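Local coordinates for protein 3-oxo-tetronate kinase (Haemophilus influenzae, PDB 1YZY) that catalyses the ATP-dependent phosphorylation of 3-oxo-tetronate to 3-oxo-tetronate 4-phosphate, acting as a four-carbon acid sugar kinase, at residues V249-S254 and A336-K341; E288-W293 and P304-T309; K341-G346 and L365-F370; F350-G355 and S359-E364; P381-V386 and L392-G397. All coordinates share one frame; numbering follows the deposited sequence.

Contact 1. Residues V249-S254 and A336-K341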
# COMPACT_ATOMS: atom_id res chain seq x y z
N VAL A 249 7.28 0.23 -21.93
CA VAL A 249 8.70 0.34 -21.65
C VAL A 249 9.03 -0.15 -20.24
O VAL A 249 8.24 0.01 -19.31
CB VAL A 249 9.22 1.81 -21.85
CG1 VAL A 249 8.61 2.75 -20.81
CG2 VAL A 249 10.73 1.86 -21.80
N VAL A 250 10.17 -0.82 -20.11
CA VAL A 250 10.65 -1.34 -18.84
C VAL A 250 11.86 -0.52 -18.43
O VAL A 250 12.82 -0.39 -19.20
CB VAL A 250 11.08 -2.84 -18.96
CG1 VAL A 250 11.71 -3.32 -17.67
CG2 VAL A 250 9.88 -3.72 -19.30
N LEU A 251 11.80 0.08 -17.25
CA LEU A 251 12.90 0.88 -16.72
C LEU A 251 13.34 0.26 -15.39
O LEU A 251 12.69 0.44 -14.36
CB LEU A 251 12.45 2.34 -16.55
CG LEU A 251 11.91 3.03 -17.82
CD1 LEU A 251 11.27 4.35 -17.49
CD2 LEU A 251 13.01 3.23 -18.85
N SER A 252 14.45 -0.47 -15.42
CA SER A 252 15.00 -1.19 -14.26
C SER A 252 16.24 -0.56 -13.63
O SER A 252 17.28 -0.44 -14.28
CB SER A 252 15.35 -2.61 -14.70
OG SER A 252 15.36 -3.51 -13.61
N GLY A 253 16.15 -0.19 -12.36
CA GLY A 253 17.29 0.41 -11.69
C GLY A 253 17.81 -0.32 -10.46
O GLY A 253 18.91 -0.02 -9.99
N SER A 254 17.02 -1.24 -9.91
CA SER A 254 17.39 -1.99 -8.71
C SER A 254 18.52 -2.98 -8.92
O SER A 254 18.60 -3.64 -9.95
CB SER A 254 16.17 -2.72 -8.14
OG SER A 254 16.45 -3.26 -6.85
N ALA A 336 14.02 9.54 -15.11
CA ALA A 336 13.00 10.57 -14.99
C ALA A 336 12.84 11.38 -16.26
O ALA A 336 11.72 11.61 -16.71
CB ALA A 336 13.33 11.49 -13.83
N LYS A 337 13.95 11.84 -16.83
CA LYS A 337 13.87 12.63 -18.04
C LYS A 337 13.49 11.81 -19.28
O LYS A 337 12.86 12.34 -20.21
CB LYS A 337 15.16 13.43 -18.26
CG LYS A 337 15.24 14.66 -17.37
CD LYS A 337 16.54 15.43 -17.55
CE LYS A 337 16.62 16.60 -16.57
NZ LYS A 337 17.96 17.25 -16.55
N LEU A 338 13.84 10.53 -19.27
CA LEU A 338 13.51 9.64 -20.36
C LEU A 338 12.03 9.31 -20.30
O LEU A 338 11.33 9.34 -21.32
CB LEU A 338 14.33 8.35 -20.26
CG LEU A 338 14.07 7.21 -21.26
CD1 LEU A 338 14.25 7.68 -22.70
CD2 LEU A 338 15.00 6.06 -20.95
N ALA A 339 11.54 9.01 -19.10
CA ALA A 339 10.14 8.67 -18.90
C ALA A 339 9.23 9.82 -19.30
O ALA A 339 8.11 9.59 -19.77
CB ALA A 339 9.89 8.30 -17.46
N ALA A 340 9.68 11.04 -19.06
CA ALA A 340 8.90 12.22 -19.42
C ALA A 340 8.84 12.39 -20.94
O ALA A 340 7.81 12.78 -21.48
CB ALA A 340 9.49 13.46 -18.77
N LYS A 341 9.95 12.11 -21.61
CA LYS A 341 10.03 12.22 -23.06
C LYS A 341 9.20 11.13 -23.73
O LYS A 341 8.51 11.39 -24.72
CB LYS A 341 11.48 12.15 -23.55
CG LYS A 341 12.35 13.31 -23.07
CD LYS A 341 13.74 13.29 -23.70
CE LYS A 341 13.86 14.23 -24.90
NZ LYS A 341 12.99 13.87 -26.05

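Contact 2. Residues E288-W293 and P304-T309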
# COMPACT_ATOMS: atom_id res chain seq x y z
N GLU A 288 18.89 11.70 -25.00
CA GLU A 288 18.36 11.73 -26.36
C GLU A 288 18.66 10.42 -27.08
O GLU A 288 17.86 9.96 -27.88
CB GLU A 288 18.94 12.90 -27.15
CG GLU A 288 18.28 13.11 -28.53
CD GLU A 288 16.82 13.55 -28.46
OE1 GLU A 288 16.42 14.18 -27.45
OE2 GLU A 288 16.07 13.28 -29.42
N GLN A 289 19.82 9.84 -26.81
CA GLN A 289 20.20 8.59 -27.44
C GLN A 289 19.27 7.47 -26.97
O GLN A 289 18.77 6.69 -27.78
CB GLN A 289 21.65 8.23 -27.09
CG GLN A 289 22.19 7.05 -27.89
CD GLN A 289 23.39 6.40 -27.24
OE1 GLN A 289 24.14 7.03 -26.50
NE2 GLN A 289 23.59 5.11 -27.53
N LEU A 290 19.08 7.38 -25.65
CA LEU A 290 18.21 6.37 -25.05
C LEU A 290 16.77 6.50 -25.54
O LEU A 290 16.08 5.50 -25.72
CB LEU A 290 18.21 6.50 -23.52
CG LEU A 290 19.49 6.25 -22.73
CD1 LEU A 290 19.27 6.66 -21.30
CD2 LEU A 290 19.89 4.80 -22.81
N TYR A 291 16.30 7.74 -25.67
CA TYR A 291 14.94 8.01 -26.14
C TYR A 291 14.72 7.47 -27.54
O TYR A 291 13.72 6.81 -27.82
CB TYR A 291 14.67 9.52 -26.12
CG TYR A 291 13.41 9.94 -26.86
CD1 TYR A 291 12.15 9.80 -26.27
CD2 TYR A 291 13.47 10.50 -28.13
CE1 TYR A 291 11.00 10.20 -26.93
CE2 TYR A 291 12.32 10.90 -28.80
CZ TYR A 291 11.09 10.76 -28.19
OH TYR A 291 9.96 11.19 -28.83
N GLN A 292 15.66 7.79 -28.43
CA GLN A 292 15.59 7.35 -29.82
C GLN A 292 15.63 5.84 -29.89
O GLN A 292 14.85 5.24 -30.62
CB GLN A 292 16.73 7.97 -30.65
CG GLN A 292 16.68 9.50 -30.75
CD GLN A 292 15.42 10.04 -31.44
OE1 GLN A 292 14.83 9.39 -32.30
NE2 GLN A 292 15.03 11.26 -31.07
N TRP A 293 16.53 5.23 -29.12
CA TRP A 293 16.66 3.77 -29.08
C TRP A 293 15.34 3.10 -28.62
O TRP A 293 14.88 2.15 -29.24
CB TRP A 293 17.82 3.37 -28.16
CG TRP A 293 18.04 1.88 -28.03
CD1 TRP A 293 18.89 1.11 -28.76
CD2 TRP A 293 17.38 0.98 -27.12
NE1 TRP A 293 18.81 -0.21 -28.37
CE2 TRP A 293 17.88 -0.31 -27.37
CE3 TRP A 293 16.41 1.15 -26.12
CZ2 TRP A 293 17.45 -1.43 -26.66
CZ3 TRP A 293 15.98 0.03 -25.41
CH2 TRP A 293 16.50 -1.24 -25.68
N PRO A 304 10.90 -2.79 -24.88
CA PRO A 304 12.34 -2.61 -24.74
C PRO A 304 12.71 -2.22 -23.30
O PRO A 304 11.96 -1.52 -22.62
CB PRO A 304 12.63 -1.48 -25.73
CG PRO A 304 11.41 -0.67 -25.67
CD PRO A 304 10.31 -1.71 -25.69
N MET A 305 13.86 -2.67 -22.84
CA MET A 305 14.28 -2.38 -21.48
C MET A 305 15.64 -1.68 -21.37
O MET A 305 16.68 -2.11 -21.87
CB MET A 305 14.39 -3.69 -20.69
CG MET A 305 15.22 -3.59 -19.40
SD MET A 305 15.24 -5.09 -18.41
CE MET A 305 16.35 -6.15 -19.34
N VAL A 306 15.57 -0.55 -20.66
CA VAL A 306 16.67 0.32 -20.28
C VAL A 306 16.92 0.02 -18.80
O VAL A 306 16.04 0.25 -17.97
CB VAL A 306 16.39 1.82 -20.43
CG1 VAL A 306 17.67 2.59 -20.19
CG2 VAL A 306 15.85 2.13 -21.80
N TYR A 307 18.10 -0.48 -18.47
CA TYR A 307 18.38 -0.85 -17.09
C TYR A 307 19.72 -0.44 -16.50
O TYR A 307 20.74 -0.40 -17.18
CB TYR A 307 18.23 -2.37 -16.94
CG TYR A 307 19.23 -3.18 -17.73
CD1 TYR A 307 20.33 -3.78 -17.11
CD2 TYR A 307 19.09 -3.35 -19.12
CE1 TYR A 307 21.26 -4.50 -17.84
CE2 TYR A 307 20.01 -4.07 -19.85
CZ TYR A 307 21.09 -4.65 -19.21
OH TYR A 307 22.03 -5.34 -19.94
N ALA A 308 19.69 -0.15 -15.20
CA ALA A 308 20.89 0.21 -14.45
C ALA A 308 21.29 -1.01 -13.62
O ALA A 308 22.42 -1.12 -13.14
CB ALA A 308 20.60 1.40 -13.54
N THR A 309 20.36 -1.95 -13.50
CA THR A 309 20.54 -3.18 -12.74
C THR A 309 21.84 -3.96 -13.00
O THR A 309 22.04 -4.51 -14.09
CB THR A 309 19.37 -4.12 -13.00
OG1 THR A 309 18.15 -3.46 -12.64
CG2 THR A 309 19.52 -5.41 -12.20

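Contact 3. Residues K341-G346 and L365-F370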
# COMPACT_ATOMS: atom_id res chain seq x y z
N LYS A 341 9.95 12.11 -21.61
CA LYS A 341 10.03 12.22 -23.06
C LYS A 341 9.20 11.13 -23.73
O LYS A 341 8.51 11.39 -24.72
CB LYS A 341 11.48 12.15 -23.55
CG LYS A 341 12.35 13.31 -23.07
CD LYS A 341 13.74 13.29 -23.70
CE LYS A 341 13.86 14.23 -24.90
NZ LYS A 341 12.99 13.87 -26.05
N LEU A 342 9.27 9.92 -23.18
CA LEU A 342 8.52 8.79 -23.72
C LEU A 342 7.02 9.00 -23.58
O LEU A 342 6.26 8.61 -24.47
CB LEU A 342 8.93 7.48 -23.04
CG LEU A 342 10.38 7.03 -23.22
CD1 LEU A 342 10.66 5.85 -22.32
CD2 LEU A 342 10.65 6.68 -24.67
N LYS A 343 6.58 9.61 -22.48
CA LYS A 343 5.16 9.85 -22.28
C LYS A 343 4.65 10.87 -23.29
O LYS A 343 3.53 10.75 -23.79
CB LYS A 343 4.85 10.32 -20.86
CG LYS A 343 3.36 10.23 -20.50
CD LYS A 343 3.02 10.97 -19.22
CE LYS A 343 2.90 12.46 -19.45
NZ LYS A 343 2.64 13.21 -18.20
N GLN A 344 5.45 11.91 -23.52
CA GLN A 344 5.09 12.95 -24.49
C GLN A 344 5.02 12.34 -25.89
O GLN A 344 4.17 12.72 -26.70
CB GLN A 344 6.11 14.10 -24.45
CG GLN A 344 5.94 15.16 -25.55
CD GLN A 344 4.56 15.83 -25.56
OE1 GLN A 344 4.01 16.12 -26.63
NE2 GLN A 344 4.02 16.10 -24.38
N TYR A 345 5.90 11.39 -26.16
CA TYR A 345 5.92 10.71 -27.45
C TYR A 345 4.69 9.83 -27.65
O TYR A 345 4.17 9.71 -28.76
CB TYR A 345 7.21 9.88 -27.59
CG TYR A 345 7.24 8.99 -28.81
CD1 TYR A 345 7.46 9.53 -30.08
CD2 TYR A 345 7.00 7.63 -28.70
CE1 TYR A 345 7.45 8.71 -31.21
CE2 TYR A 345 6.99 6.81 -29.82
CZ TYR A 345 7.21 7.35 -31.08
OH TYR A 345 7.18 6.53 -32.18
N GLY A 346 4.23 9.18 -26.58
CA GLY A 346 3.05 8.33 -26.70
C GLY A 346 3.10 6.98 -26.01
O GLY A 346 2.24 6.13 -26.27
N LEU A 365 6.34 12.13 -13.94
CA LEU A 365 5.10 12.13 -14.71
C LEU A 365 3.99 12.93 -14.03
O LEU A 365 3.00 13.30 -14.66
CB LEU A 365 4.66 10.69 -15.01
CG LEU A 365 5.72 9.79 -15.66
CD1 LEU A 365 5.10 8.45 -16.02
CD2 LEU A 365 6.32 10.44 -16.90
N GLY A 366 4.18 13.21 -12.74
CA GLY A 366 3.24 14.02 -11.98
C GLY A 366 1.96 13.39 -11.47
O GLY A 366 1.00 14.10 -11.18
N PHE A 367 1.94 12.07 -11.31
CA PHE A 367 0.75 11.36 -10.83
C PHE A 367 0.57 11.43 -9.31
O PHE A 367 1.51 11.20 -8.55
CB PHE A 367 0.79 9.92 -11.31
CG PHE A 367 0.95 9.79 -12.80
CD1 PHE A 367 0.27 10.65 -13.66
CD2 PHE A 367 1.76 8.80 -13.34
CE1 PHE A 367 0.40 10.53 -15.04
CE2 PHE A 367 1.89 8.67 -14.72
CZ PHE A 367 1.21 9.54 -15.57
N THR A 368 -0.65 11.74 -8.89
CA THR A 368 -0.98 11.90 -7.48
C THR A 368 -1.78 10.74 -6.88
O THR A 368 -2.00 10.69 -5.66
CB THR A 368 -1.82 13.18 -7.27
OG1 THR A 368 -3.03 13.09 -8.04
CG2 THR A 368 -1.03 14.41 -7.73
N GLY A 369 -2.25 9.85 -7.73
CA GLY A 369 -3.03 8.72 -7.28
C GLY A 369 -3.19 7.74 -8.41
O GLY A 369 -2.86 8.05 -9.56
N PHE A 370 -3.71 6.56 -8.11
CA PHE A 370 -3.88 5.53 -9.12
C PHE A 370 -5.09 4.66 -8.87
O PHE A 370 -5.61 4.59 -7.75
CB PHE A 370 -2.66 4.61 -9.12
CG PHE A 370 -1.35 5.33 -9.26
CD1 PHE A 370 -0.82 5.59 -10.53
CD2 PHE A 370 -0.65 5.75 -8.14
CE1 PHE A 370 0.39 6.27 -10.67
CE2 PHE A 370 0.56 6.43 -8.26
CZ PHE A 370 1.08 6.69 -9.53

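Contact 4. Residues F350-G355 and S359-E364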
# COMPACT_ATOMS: atom_id res chain seq x y z
N PHE A 350 4.22 1.83 -18.32
CA PHE A 350 5.56 1.88 -17.73
C PHE A 350 5.74 0.79 -16.68
O PHE A 350 4.96 0.68 -15.74
CB PHE A 350 5.81 3.24 -17.07
CG PHE A 350 5.77 4.40 -18.02
CD1 PHE A 350 6.96 4.97 -18.48
CD2 PHE A 350 4.56 4.92 -18.46
CE1 PHE A 350 6.94 6.05 -19.36
CE2 PHE A 350 4.53 5.99 -19.34
CZ PHE A 350 5.72 6.56 -19.79
N ILE A 351 6.77 -0.02 -16.85
CA ILE A 351 7.07 -1.10 -15.92
C ILE A 351 8.42 -0.79 -15.27
O ILE A 351 9.46 -0.93 -15.90
CB ILE A 351 7.13 -2.47 -16.65
CG1 ILE A 351 5.81 -2.72 -17.39
CG2 ILE A 351 7.41 -3.60 -15.66
CD1 ILE A 351 5.83 -3.95 -18.24
N THR A 352 8.39 -0.34 -14.03
CA THR A 352 9.62 0.00 -13.31
C THR A 352 10.06 -1.05 -12.30
O THR A 352 9.26 -1.88 -11.85
CB THR A 352 9.48 1.37 -12.61
OG1 THR A 352 8.35 1.34 -11.72
CG2 THR A 352 9.27 2.48 -13.63
N ALA A 353 11.35 -1.05 -11.99
CA ALA A 353 11.92 -1.98 -11.03
C ALA A 353 12.82 -1.22 -10.07
O ALA A 353 13.73 -0.51 -10.50
CB ALA A 353 12.71 -3.06 -11.74
N GLY A 354 12.57 -1.39 -8.77
CA GLY A 354 13.35 -0.69 -7.77
C GLY A 354 12.52 0.39 -7.08
O GLY A 354 11.72 1.07 -7.72
N GLY A 355 12.75 0.55 -5.78
CA GLY A 355 12.01 1.54 -5.01
C GLY A 355 12.23 2.97 -5.46
O GLY A 355 11.27 3.73 -5.61
N SER A 359 9.66 5.63 -7.72
CA SER A 359 9.27 6.91 -7.12
C SER A 359 9.58 8.08 -8.05
O SER A 359 8.73 8.95 -8.25
CB SER A 359 9.97 7.12 -5.77
OG SER A 359 9.49 6.22 -4.78
N ILE A 360 10.80 8.08 -8.58
CA ILE A 360 11.27 9.14 -9.48
C ILE A 360 10.43 9.26 -10.76
O ILE A 360 10.10 10.38 -11.19
CB ILE A 360 12.79 8.97 -9.81
CG1 ILE A 360 13.42 10.32 -10.11
CG2 ILE A 360 13.01 8.00 -10.97
CD1 ILE A 360 13.62 11.17 -8.87
N VAL A 361 10.09 8.12 -11.36
CA VAL A 361 9.28 8.08 -12.58
C VAL A 361 7.84 8.55 -12.33
O VAL A 361 7.24 9.19 -13.20
CB VAL A 361 9.29 6.67 -13.22
CG1 VAL A 361 8.25 6.56 -14.32
CG2 VAL A 361 10.66 6.36 -13.77
N VAL A 362 7.28 8.18 -11.19
CA VAL A 362 5.93 8.60 -10.83
C VAL A 362 5.96 10.10 -10.52
O VAL A 362 5.01 10.83 -10.80
CB VAL A 362 5.42 7.83 -9.58
CG1 VAL A 362 4.16 8.49 -9.01
CG2 VAL A 362 5.14 6.38 -9.94
N GLN A 363 7.04 10.53 -9.88
CA GLN A 363 7.23 11.94 -9.50
C GLN A 363 7.30 12.83 -10.73
O GLN A 363 6.64 13.88 -10.80
CB GLN A 363 8.51 12.10 -8.68
CG GLN A 363 8.78 13.53 -8.25
CD GLN A 363 10.01 13.67 -7.39
OE1 GLN A 363 9.92 13.72 -6.16
NE2 GLN A 363 11.18 13.73 -8.02
N GLU A 364 8.13 12.43 -11.69
CA GLU A 364 8.32 13.15 -12.93
C GLU A 364 7.03 13.25 -13.76
O GLU A 364 6.68 14.33 -14.24
CB GLU A 364 9.41 12.47 -13.76
CG GLU A 364 9.83 13.25 -14.99
CD GLU A 364 10.47 14.58 -14.65
OE1 GLU A 364 11.53 14.58 -13.99
OE2 GLU A 364 9.93 15.63 -15.05

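Contact 5. Residues P381-V386 and L392-G397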
# COMPACT_ATOMS: atom_id res chain seq x y z
N PRO A 381 0.55 -4.73 -8.19
CA PRO A 381 -0.66 -4.68 -9.02
C PRO A 381 -0.46 -3.75 -10.24
O PRO A 381 0.54 -3.02 -10.32
CB PRO A 381 -1.70 -4.11 -8.06
CG PRO A 381 -0.89 -3.16 -7.23
CD PRO A 381 0.36 -3.97 -6.94
N TRP A 382 -1.37 -3.83 -11.20
CA TRP A 382 -1.31 -2.95 -12.36
C TRP A 382 -1.98 -1.66 -11.90
O TRP A 382 -2.96 -1.70 -11.15
CB TRP A 382 -2.07 -3.54 -13.55
CG TRP A 382 -1.17 -4.19 -14.55
CD1 TRP A 382 -1.14 -5.51 -14.89
CD2 TRP A 382 -0.12 -3.55 -15.29
NE1 TRP A 382 -0.12 -5.74 -15.80
CE2 TRP A 382 0.52 -4.55 -16.06
CE3 TRP A 382 0.34 -2.23 -15.38
CZ2 TRP A 382 1.60 -4.27 -16.91
CZ3 TRP A 382 1.42 -1.95 -16.22
CH2 TRP A 382 2.03 -2.97 -16.97
N LEU A 383 -1.45 -0.52 -12.33
CA LEU A 383 -1.99 0.77 -11.94
C LEU A 383 -2.40 1.60 -13.16
O LEU A 383 -2.07 1.27 -14.29
CB LEU A 383 -0.94 1.55 -11.15
CG LEU A 383 -0.24 0.97 -9.92
CD1 LEU A 383 0.94 1.87 -9.52
CD2 LEU A 383 -1.23 0.84 -8.77
N LYS A 384 -3.18 2.64 -12.92
CA LYS A 384 -3.56 3.56 -13.96
C LYS A 384 -3.75 4.88 -13.28
O LYS A 384 -4.47 4.98 -12.29
CB LYS A 384 -4.84 3.18 -14.69
CG LYS A 384 -5.03 4.05 -15.94
CD LYS A 384 -6.37 3.88 -16.61
CE LYS A 384 -7.45 4.72 -15.94
NZ LYS A 384 -7.14 6.18 -16.00
N ALA A 385 -3.05 5.89 -13.78
CA ALA A 385 -3.12 7.23 -13.22
C ALA A 385 -4.54 7.74 -13.23
O ALA A 385 -5.35 7.33 -14.06
CB ALA A 385 -2.22 8.16 -14.02
N VAL A 386 -4.88 8.59 -12.26
CA VAL A 386 -6.22 9.17 -12.21
C VAL A 386 -6.30 10.35 -13.20
O VAL A 386 -7.37 10.65 -13.74
CB VAL A 386 -6.59 9.65 -10.78
CG1 VAL A 386 -6.68 8.46 -9.85
CG2 VAL A 386 -5.56 10.64 -10.26
N LEU A 392 1.00 1.81 -15.06
CA LEU A 392 2.32 1.56 -14.47
C LEU A 392 2.36 0.32 -13.58
O LEU A 392 1.38 -0.01 -12.91
CB LEU A 392 2.77 2.77 -13.65
CG LEU A 392 2.55 4.19 -14.18
CD1 LEU A 392 1.10 4.63 -13.94
CD2 LEU A 392 3.51 5.13 -13.47
N ALA A 393 3.49 -0.38 -13.59
CA ALA A 393 3.71 -1.56 -12.77
C ALA A 393 5.00 -1.24 -12.03
O ALA A 393 6.08 -1.26 -12.62
CB ALA A 393 3.88 -2.80 -13.63
N LEU A 394 4.86 -0.91 -10.75
CA LEU A 394 6.00 -0.55 -9.92
C LEU A 394 6.46 -1.74 -9.09
O LEU A 394 5.78 -2.16 -8.15
CB LEU A 394 5.60 0.62 -9.01
CG LEU A 394 4.78 1.71 -9.71
CD1 LEU A 394 4.29 2.74 -8.69
CD2 LEU A 394 5.58 2.39 -10.82
N LYS A 395 7.61 -2.30 -9.44
CA LYS A 395 8.14 -3.46 -8.74
C LYS A 395 9.32 -3.16 -7.82
O LYS A 395 10.44 -2.96 -8.29
CB LYS A 395 8.56 -4.54 -9.74
CG LYS A 395 8.98 -5.87 -9.09
CD LYS A 395 10.09 -6.57 -9.87
CE LYS A 395 11.45 -5.91 -9.65
NZ LYS A 395 12.26 -6.59 -8.60
N SER A 396 9.09 -3.19 -6.50
CA SER A 396 10.18 -2.96 -5.56
C SER A 396 11.14 -4.16 -5.79
O SER A 396 10.78 -5.16 -6.43
CB SER A 396 9.67 -2.85 -4.12
OG SER A 396 9.85 -1.53 -3.61
N GLY A 397 12.37 -3.98 -5.34
CA GLY A 397 13.43 -4.95 -5.63
C GLY A 397 13.20 -6.40 -5.23
O GLY A 397 13.76 -7.30 -5.85
O HOH W 1 2.66 -1.37 -9.26

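Contact 1. Residues V249-S254 and A336-K341
Leu-251 spreads its two methyl branches under helix 324-345, one to each of two successive helix residues, and the contact is wholly apolar. CD2 meets CD2 of Leu-338 at 4.0 Å, the two leucine side chains crossing obliquely. The other branch, CD1, lies 4.2 Å from CB of Ala-339. The torsions place these branches: CG of Leu-251 stands anti to its own carbonyl carbon (chi1 -57°), whereas in Leu-338 CG is anti to the backbone N (chi1 175°). All three residues are buried, and the nearest backbones, at Leu-251 and Ala-339, keep their CA atoms 8.5 Å apart.

Hydrogen bonding runs within each element or to its neighbours and not across the contact. In the helix, Ala-340 N bonds to Ala-336 O and Lys-341 N to Lys-337 O. Beyond the strand, Ser-254 belongs by similarity to the ATP site, and its carbonyl O is bonded by Thr-309 OG1, which also pairs with Ser-252 OG.

Strand 248-252 runs between strands 349-353 and 305-307, to both of which it is hydrogen-bonded. Helix 324-345 covers the Leu-251 side, touching helix 355-365 through Ala-339 on Val-361 and helix 286-295 through Leu-338 on Tyr-291, while Val-250 and Ser-252 pack against helix 257-266.

Contact 2. Residues E288-W293 and P304-T309
Trp-293 brings the six-membered part of its indole to the start of strand 305-307. The ring and Pro-304 lie alongside each other, pointing opposite ways: CZ3 of Trp-293 is 3.7 Å from CB of Pro-304, and CH2 of Trp-293 is 3.9 Å from that same carbon. The approach is oblique to the ring plane, as is that of the backbone, with Met-305 O lying 3.9 Å from Trp-293 CH2. What carries the indole there is its first torsion, with CG opposite the backbone N (chi1 179°), which extends a side chain whose root does not itself point at the strand.

Val-306 forks between two partners. Its CG2 runs beside the indole, 4.2 Å from Trp-293 CZ3, while CG1 is turned to Leu-290 and lies 4.1 Å from its CD2, these two side chains meeting at a slant. Trp-293 and Leu-290, almost one helical turn apart, thus take one methyl each.

This is helix-on-strand packing within the nucleotide-binding C-terminal domain. Helix 286-295 runs roughly antiparallel to the strand, the segment axes making 153° at a closest approach of 10.2 Å. The side-chain contacts between the segments are apolar; the polar side chains Gln-292 and Glu-288 pair with each other along the helix, NE2 to OE2 at 2.8 Å, reaching the anti side of the carboxylate. Phe-273 of the outermost strand 272-274 packs edge-to-face with Trp-293 and also touches Leu-290, while Pro-271 lies against both the indole and Pro-304.

Contact 3. Residues K341-G346 and L365-F370
Leu-365 meets the aliphatic part of Lys-343: its CD2 lies 4.1 Å from CD of the lysine, the two side chains running antiparallel to one another. The lysine extends from helix 324-345 with CG anti to the backbone N (chi1 -165°), then bends at chi3 (79°). That bend carries NZ to 3.6 Å from Leu-365 O; the charge itself is held elsewhere, in a salt bridge to Glu-388 OE2. Gly-366 follows with positive phi, turning the chain out of helix 355-365. Phe-367 then folds back beneath the leucine, with Leu-365 CB 3.4 Å above one face of its ring and offset toward the rim. The far end of that ring, CZ, comes within 4.3 Å of Lys-343 CD, obliquely, so Lys-343 CD borders both Leu-365 and Phe-367. Thr-368 bonds through OG1 to Glu-387 OE2, and beyond it Gly-369 and Phe-370 begin strand 369-375.

The contact therefore joins the C-terminal end of helix 324-345 to the link between helix 355-365 and strand 369-375. Phe-367 packs on Ala-385 and Leu-392 of the hairpin strands 380-385 and 391-395, and Leu-342 faces helix 286-295.

Contact 4. Residues F350-G355 and S359-E364
Thr-352 and Val-361 form the close, buried part of the contact. The two side chains meet tip to tip, methyl against methyl, with CG2 of Thr-352 4.1 Å from CG2 of Val-361. With chi1 at 56°, the threonine OG1 sits between N and the carbonyl carbon, and CG2 lies anti to the carbonyl carbon, where it meets Val-361. OG1 is hydrogen-bonded to Ser-358 OG, in the first turns of the same helix. Phe-350, two residues back on the strand, comes less close, its CD1 staying 4.6 Å from Val-361 CG1.

The exposed end is held by backbone. Ser-359 N donates to Gly-355 O over 3.3 Å, the donor tilted 29° from the carbonyl plane, in the first turn of helix 355-365. Ser-359 OG also lies 3.2 Å from Gly-355 O. Gly-354 occupies the N-cap position with a positive phi (109°), a conformation readily open to glycine; its O accepts a hydrogen bond from Ser-358 OG.

Strand 349-353 thus passes through a tight glycine turn directly into a helix. Gly-354 and Gly-355, with Glu-356 and Thr-357, are by similarity ATP-binding residues, and this strand-turn-helix is consistent with a nucleotide site built at the helix N terminus.

Contact 5. Residues P381-V386 and L392-G397
Strands 380-385 and 391-395 form a beta hairpin, antiparallel though strongly twisted, their segment axes crossing at 131°. Leu-383 and Leu-392 are linked in both directions. Leu-383 N donates to Leu-392 O at 2.9 Å, while the return bond from Leu-392 N to Leu-383 O is longer, 3.2 Å, and its donor stands 60° out of the carbonyl plane. Farther along, the strands diverge and a water fills in, donating to Pro-381 O at 2.9 Å and accepting from Leu-394 N at 2.7 Å.

Side chains pack about this single pair. Over one face of the Trp-382 indole sits the methyl of Ala-393, a CH-pi contact with CB 3.9 Å from the centroid of the six-membered ring and 19° off its normal. The indole is fixed from outside by NE1, bonded to Ala-408 O. Leu-383 and Leu-394 lie nearly perpendicular, CD1 to CD1 at 3.6 Å; with CG anti to the carbonyl carbon, the former reaches past Leu-392 O, which is 3.3 Å from Leu-383 CB.

Gly-397, just beyond the second strand, is by similarity part of the ATP site. Strand 369-375 borders the hairpin on the side of 380-385 and strand 349-353 on that of 391-395, while Val-362 of helix 355-365 packs on Leu-392 and Leu-394.

How the contacts relate
From the N terminus, strand 248-252 opens contact 1, whose long loop returns at helix 324-345. Contact 2 lies entirely within that loop, joining helix 286-295 to strand 305-307, the neighbour of 248-252. Helix 324-345 then passes from contact 1 to contact 3 through the shared Lys-341. Contact 3 closes at 365-370 and encloses the short loop of contact 4, where strand 349-353 turns into helix 355-365. Contact 5 follows as a separate hairpin. No loops cross. Backbone bonds link strand 349-353 to 248-252 of contact 1 and to 391-395 of contact 5. Ser-254, Gly-355 and Gly-397, ATP-site residues by similarity, lie near one another where these strands end.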